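Local coordinates for polyketide biosynthesis cytochrome P450 PksS (Bacillus subtilis, PDB 4YZR), which acts as a heme-containing cytochrome P450 monooxygenase on dihydrobacillaene, in the biosynthesis of the antibiotic polyketide bacillaene, at residues E123-Q128 with P150-S155; E272-A277 with A365-L370. All blocks are in the same frame, centred on the assembly; numbering follows the deposited sequence.

Contact 1: E123-Q128 with P150-S155; sequences EQIAEQ and PFIVIS
The flat amide of Gln128 borders Ile152 only loosely, with OE1 4.5 Å from Ile152 CD1. A second flat group, on the other segment, is the ring of Phe151, a residue of helix 148-158. Ser155 OG sits over one of its faces, 3.5 Å above the plane and shifted toward the rim. The same hydroxyl donates to Phe151 O, with OG 2.9 Å from that oxygen. Phe151 O also accepts a hydrogen bond from the backbone N of Ser155. The two donors come from opposite faces of the carbonyl plane, and OG is tilted 35° out of it. Ser155 thus spends its hydroxyl on its own helix and takes no part in the join.

The contact itself rests on Ile125, Ile152 and Val153. The two isoleucines run alongside one another, pointing in opposing senses, and their branches pair crosswise. Ile125 CD1 lies 3.6 Å from Ile152 CG2, while Ile125 CG2 lies 3.9 Å from Ile152 CD1. Both side chains hold CG2 anti to the backbone N and CG1 beside it, with chi1 of -64° in Ile125. The tip of Ile125 goes further and lies roughly perpendicular to Val153, with CD1 3.8 Å from Val153 CG2.

The helices run roughly antiparallel, at 144°, and their axes come within 10.1 Å. By their order in the P450 fold they correspond to helices D and E of the conserved bundle. Helix 355-372 packs on both: Glu127 forms a salt bridge with Arg372, and Val153 touches Glu361. Ile125 also touches Leu149 and Glu156 of helix 148-158.

No hydrogen bond crosses between the segments. The join is made by branched aliphatic groups, so it depends on their fit rather than on directional bonds.

Contact 2: E272-A277 with A365-L370; sequences EMIATA and AFKALL
The turn that carries Ile274 against Lys367 is closed by a backbone bond from Ala277 N to Met273 O, 2.9 Å long. On the other segment, Leu369 N bonds to Ala365 O, also at 2.9 Å. No hydrogen bond links Ile274 to Phe366 or Lys367.

Between the segments, Ile274 carries the contact from one side. It lies nearly perpendicular to the aliphatic part of Lys367. Ile274 CG1 is 3.8 Å from Lys367 CG, and Ile274 CB is 3.8 Å from Lys367 CD. CG1 of Ile274 stands opposite the backbone N, with chi1 -172°, and its CD1 reaches Phe366 CB at 4.1 Å. Phe366 therefore meets Ile274 through its methylene. The Lys367 chain is extended at chi2, 179°, which carries CD out across Ile274; it bends only beyond CD, at chi3.

Ile274 stands at the start of helix 274-285, the helix K of P450s, just after a 3-10 turn at Glu272 and Met273. Its partners lie on helix 355-372, their helix L. Leu370 packs on Cys264 and Leu267 of helix 261-269, and Phe366 on Thr254 of helix 228-259.

The lysine serves here as an apolar partner: its methylenes shield one side of the buried isoleucine.

Overall arrangement
From the N terminus, helix 119-133 comes first. Contact 1 closes a short loop from it to helix 148-158, with strand 138-140 and helix 141-146 in between. The chain then runs through the long helix 228-259 and helix 261-269. Contact 2 opens at the start of helix 274-285, with the 3-10 turn before it. It closes after 87 intervening residues on helix 355-372, past Cys352, probably the axial ligand of the heme iron. The two loops lie in series and neither nest nor cross. Their centres are 16 Å apart, and they touch where Glu127 OE2 packs 3.4 Å from Ala368 CB. Helix 355-372 thereby lies between the helix pair of contact 1 and helix 274-285.

Contact 1: E123-Q128 with P150-S155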
loop_
_atom_site.group_PDB
_atom_site.type_symbol
_atom_site.label_atom_id
_atom_site.label_comp_id
_atom_site.label_asym_id
_atom_site.label_seq_id
_atom_site.Cartn_x
_atom_site.Cartn_y
_atom_site.Cartn_z
ATOM N N GLU A 123 -18.132 -7.715 3.457
ATOM C CA GLU A 123 -18.429 -9.091 3.846
ATOM C C GLU A 123 -19.116 -9.792 2.706
ATOM O O GLU A 123 -18.792 -10.976 2.458
ATOM C CB GLU A 123 -19.366 -9.067 5.096
ATOM C CG GLU A 123 -18.609 -8.717 6.377
ATOM C CD GLU A 123 -19.437 -8.443 7.627
ATOM O OE1 GLU A 123 -20.624 -8.259 7.480
ATOM O OE2 GLU A 123 -18.862 -8.313 8.698
ATOM N N GLN A 124 -19.983 -9.193 1.984
ATOM C CA GLN A 124 -20.722 -9.844 0.933
ATOM C C GLN A 124 -19.782 -10.193 -0.177
ATOM O O GLN A 124 -19.872 -11.301 -0.738
ATOM C CB GLN A 124 -21.860 -8.981 0.387
ATOM C CG GLN A 124 -22.992 -8.927 1.315
ATOM C CD GLN A 124 -24.065 -8.070 0.685
ATOM O OE1 GLN A 124 -24.635 -8.490 -0.331
ATOM N NE2 GLN A 124 -24.300 -6.862 1.230
ATOM N N ILE A 125 -18.861 -9.311 -0.519
ATOM C CA ILE A 125 -17.844 -9.623 -1.563
ATOM C C ILE A 125 -17.010 -10.741 -1.142
ATOM O O ILE A 125 -16.779 -11.723 -1.939
ATOM C CB ILE A 125 -16.958 -8.368 -1.855
ATOM C CG1 ILE A 125 -17.799 -7.250 -2.432
ATOM C CG2 ILE A 125 -15.787 -8.698 -2.759
ATOM C CD1 ILE A 125 -17.107 -5.902 -2.265
ATOM N N ALA A 126 -16.535 -10.789 0.054
ATOM C CA ALA A 126 -15.730 -11.900 0.543
ATOM C C ALA A 126 -16.460 -13.207 0.441
ATOM O O ALA A 126 -15.893 -14.204 -0.046
ATOM C CB ALA A 126 -15.187 -11.711 1.953
ATOM N N GLU A 127 -17.691 -13.214 0.893
ATOM C CA GLU A 127 -18.488 -14.487 0.844
ATOM C C GLU A 127 -18.758 -14.925 -0.526
ATOM O O GLU A 127 -18.595 -16.167 -0.808
ATOM C CB GLU A 127 -19.724 -14.307 1.719
ATOM C CG GLU A 127 -19.387 -14.129 3.233
ATOM C CD GLU A 127 -18.451 -15.165 3.941
ATOM O OE1 GLU A 127 -18.643 -16.349 3.782
ATOM O OE2 GLU A 127 -17.673 -14.787 4.816
ATOM N N GLN A 128 -18.974 -14.101 -1.476
ATOM C CA GLN A 128 -19.143 -14.483 -2.855
ATOM C C GLN A 128 -17.876 -15.059 -3.425
ATOM O O GLN A 128 -17.882 -16.061 -4.168
ATOM C CB GLN A 128 -19.557 -13.284 -3.734
ATOM C CG GLN A 128 -19.647 -13.469 -5.224
ATOM C CD GLN A 128 -18.319 -13.362 -6.001
ATOM O OE1 GLN A 128 -17.698 -12.282 -6.057
ATOM N NE2 GLN A 128 -17.933 -14.437 -6.703
ATOM N N PRO A 150 -10.068 -6.387 -3.137
ATOM C CA PRO A 150 -9.829 -4.926 -3.079
ATOM C C PRO A 150 -10.329 -4.276 -4.335
ATOM O O PRO A 150 -10.765 -3.095 -4.289
ATOM C CB PRO A 150 -8.362 -4.827 -2.857
ATOM C CG PRO A 150 -7.988 -6.145 -2.165
ATOM C CD PRO A 150 -8.816 -7.147 -2.898
ATOM N N PHE A 151 -10.192 -4.923 -5.485
ATOM C CA PHE A 151 -10.704 -4.354 -6.739
ATOM C C PHE A 151 -12.182 -4.147 -6.709
ATOM O O PHE A 151 -12.658 -3.059 -7.157
ATOM C CB PHE A 151 -10.279 -5.217 -7.926
ATOM C CG PHE A 151 -10.779 -4.679 -9.272
ATOM C CD1 PHE A 151 -10.055 -3.732 -9.907
ATOM C CD2 PHE A 151 -11.968 -5.063 -9.738
ATOM C CE1 PHE A 151 -10.611 -3.199 -11.132
ATOM C CE2 PHE A 151 -12.453 -4.585 -10.916
ATOM C CZ PHE A 151 -11.798 -3.644 -11.545
ATOM N N ILE A 152 -12.937 -5.091 -6.220
ATOM C CA ILE A 152 -14.380 -4.910 -6.170
ATOM C C ILE A 152 -14.747 -3.824 -5.135
ATOM O O ILE A 152 -15.628 -3.016 -5.367
ATOM C CB ILE A 152 -15.124 -6.229 -5.893
ATOM C CG1 ILE A 152 -14.745 -7.271 -7.018
ATOM C CG2 ILE A 152 -16.644 -6.007 -5.824
ATOM C CD1 ILE A 152 -15.137 -8.660 -6.643
ATOM N N VAL A 153 -14.059 -3.815 -3.994
ATOM C CA VAL A 153 -14.291 -2.760 -3.024
ATOM C C VAL A 153 -14.073 -1.400 -3.586
ATOM O O VAL A 153 -14.912 -0.477 -3.456
ATOM C CB VAL A 153 -13.403 -3.006 -1.779
ATOM C CG1 VAL A 153 -13.540 -1.724 -0.881
ATOM C CG2 VAL A 153 -13.889 -4.263 -1.062
ATOM N N ILE A 154 -12.963 -1.178 -4.269
ATOM C CA ILE A 154 -12.665 0.108 -4.905
ATOM C C ILE A 154 -13.670 0.423 -5.960
ATOM O O ILE A 154 -14.080 1.607 -6.093
ATOM C CB ILE A 154 -11.225 0.173 -5.524
ATOM C CG1 ILE A 154 -10.293 0.509 -4.490
ATOM C CG2 ILE A 154 -11.103 1.151 -6.750
ATOM C CD1 ILE A 154 -10.457 1.970 -4.042
ATOM N N SER A 155 -13.993 -0.493 -6.762
ATOM C CA SER A 155 -15.047 -0.300 -7.807
ATOM C C SER A 155 -16.319 0.110 -7.206
ATOM O O SER A 155 -16.948 1.070 -7.706
ATOM C CB SER A 155 -15.267 -1.548 -8.629
ATOM O OG SER A 155 -14.103 -1.880 -9.394
#

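Contact 2: E272-A277 with A365-L370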
loop_
_atom_site.group_PDB
_atom_site.type_symbol
_atom_site.label_atom_id
_atom_site.label_comp_id
_atom_site.label_asym_id
_atom_site.label_seq_id
_atom_site.Cartn_x
_atom_site.Cartn_y
_atom_site.Cartn_z
ATOM N N GLU A 272 -11.755 -12.762 17.948
ATOM C CA GLU A 272 -11.519 -11.485 18.589
ATOM C C GLU A 272 -10.067 -10.992 18.508
ATOM O O GLU A 272 -9.820 -9.853 18.682
ATOM C CB GLU A 272 -11.963 -11.480 20.095
ATOM C CG GLU A 272 -11.850 -10.173 20.953
ATOM C CD GLU A 272 -12.887 -9.112 20.653
ATOM O OE1 GLU A 272 -13.843 -9.403 19.877
ATOM O OE2 GLU A 272 -12.711 -7.967 21.197
ATOM N N MET A 273 -9.165 -11.903 18.229
ATOM C CA MET A 273 -7.806 -11.535 18.003
ATOM C C MET A 273 -7.535 -10.818 16.645
ATOM O O MET A 273 -6.352 -10.487 16.375
ATOM C CB MET A 273 -6.912 -12.739 18.087
ATOM C CG MET A 273 -6.885 -13.377 19.502
ATOM S SD MET A 273 -5.867 -14.864 19.488
ATOM C CE MET A 273 -5.999 -15.404 21.207
ATOM N N ILE A 274 -8.558 -10.652 15.846
ATOM C CA ILE A 274 -8.353 -10.136 14.490
ATOM C C ILE A 274 -7.756 -8.774 14.527
ATOM O O ILE A 274 -6.890 -8.516 13.640
ATOM C CB ILE A 274 -9.636 -10.207 13.667
ATOM C CG1 ILE A 274 -9.362 -9.855 12.205
ATOM C CG2 ILE A 274 -10.675 -9.268 14.234
ATOM C CD1 ILE A 274 -8.443 -10.791 11.512
ATOM N N ALA A 275 -8.039 -7.884 15.430
ATOM C CA ALA A 275 -7.588 -6.499 15.279
ATOM C C ALA A 275 -6.107 -6.506 15.527
ATOM O O ALA A 275 -5.330 -5.908 14.763
ATOM C CB ALA A 275 -8.273 -5.586 16.267
ATOM N N THR A 276 -5.560 -7.142 16.594
ATOM C CA THR A 276 -4.160 -7.229 16.830
ATOM C C THR A 276 -3.482 -8.052 15.703
ATOM O O THR A 276 -2.311 -7.777 15.351
ATOM C CB THR A 276 -3.709 -7.747 18.216
ATOM O OG1 THR A 276 -4.298 -9.017 18.412
ATOM C CG2 THR A 276 -4.172 -6.771 19.268
ATOM N N ALA A 277 -4.163 -9.062 15.187
ATOM C CA ALA A 277 -3.569 -9.881 14.160
ATOM C C ALA A 277 -3.268 -9.078 12.880
ATOM O O ALA A 277 -2.234 -9.206 12.280
ATOM C CB ALA A 277 -4.445 -11.074 13.822
ATOM N N ALA A 365 -11.475 -10.187 5.468
ATOM C CA ALA A 365 -10.975 -11.211 4.602
ATOM C C ALA A 365 -10.303 -12.301 5.366
ATOM O O ALA A 365 -10.530 -13.509 5.050
ATOM C CB ALA A 365 -9.978 -10.625 3.598
ATOM N N PHE A 366 -9.425 -12.019 6.289
ATOM C CA PHE A 366 -8.709 -13.090 7.010
ATOM C C PHE A 366 -9.677 -13.907 7.821
ATOM O O PHE A 366 -9.612 -15.139 7.773
ATOM C CB PHE A 366 -7.632 -12.552 7.887
ATOM C CG PHE A 366 -6.499 -11.829 7.139
ATOM C CD1 PHE A 366 -5.877 -12.354 6.031
ATOM C CD2 PHE A 366 -6.075 -10.619 7.584
ATOM C CE1 PHE A 366 -4.806 -11.581 5.401
ATOM C CE2 PHE A 366 -5.086 -9.892 7.003
ATOM C CZ PHE A 366 -4.471 -10.385 5.899
ATOM N N LYS A 367 -10.609 -13.280 8.514
ATOM C CA LYS A 367 -11.618 -14.046 9.303
ATOM C C LYS A 367 -12.398 -14.898 8.376
ATOM O O LYS A 367 -12.691 -16.101 8.703
ATOM C CB LYS A 367 -12.446 -13.094 10.068
ATOM C CG LYS A 367 -11.908 -12.602 11.340
ATOM C CD LYS A 367 -12.839 -11.605 12.055
ATOM C CE LYS A 367 -14.268 -11.985 12.245
ATOM N NZ LYS A 367 -14.970 -10.780 12.837
ATOM N N ALA A 368 -12.885 -14.402 7.267
ATOM C CA ALA A 368 -13.751 -15.109 6.404
ATOM C C ALA A 368 -13.054 -16.268 5.792
ATOM O O ALA A 368 -13.686 -17.383 5.669
ATOM C CB ALA A 368 -14.393 -14.224 5.381
ATOM N N LEU A 369 -11.832 -16.137 5.335
ATOM C CA LEU A 369 -11.086 -17.200 4.731
ATOM C C LEU A 369 -10.885 -18.353 5.715
ATOM O O LEU A 369 -11.082 -19.511 5.306
ATOM C CB LEU A 369 -9.715 -16.646 4.293
ATOM C CG LEU A 369 -8.785 -17.630 3.584
ATOM C CD1 LEU A 369 -9.383 -18.044 2.271
ATOM C CD2 LEU A 369 -7.421 -16.990 3.418
ATOM N N LEU A 370 -10.506 -18.036 6.922
ATOM C CA LEU A 370 -10.192 -19.068 7.986
ATOM C C LEU A 370 -11.476 -19.699 8.445
ATOM O O LEU A 370 -11.424 -20.968 8.809
ATOM C CB LEU A 370 -9.440 -18.505 9.136
ATOM C CG LEU A 370 -8.077 -18.005 8.820
ATOM C CD1 LEU A 370 -7.536 -17.346 10.080
ATOM C CD2 LEU A 370 -7.205 -19.115 8.330
#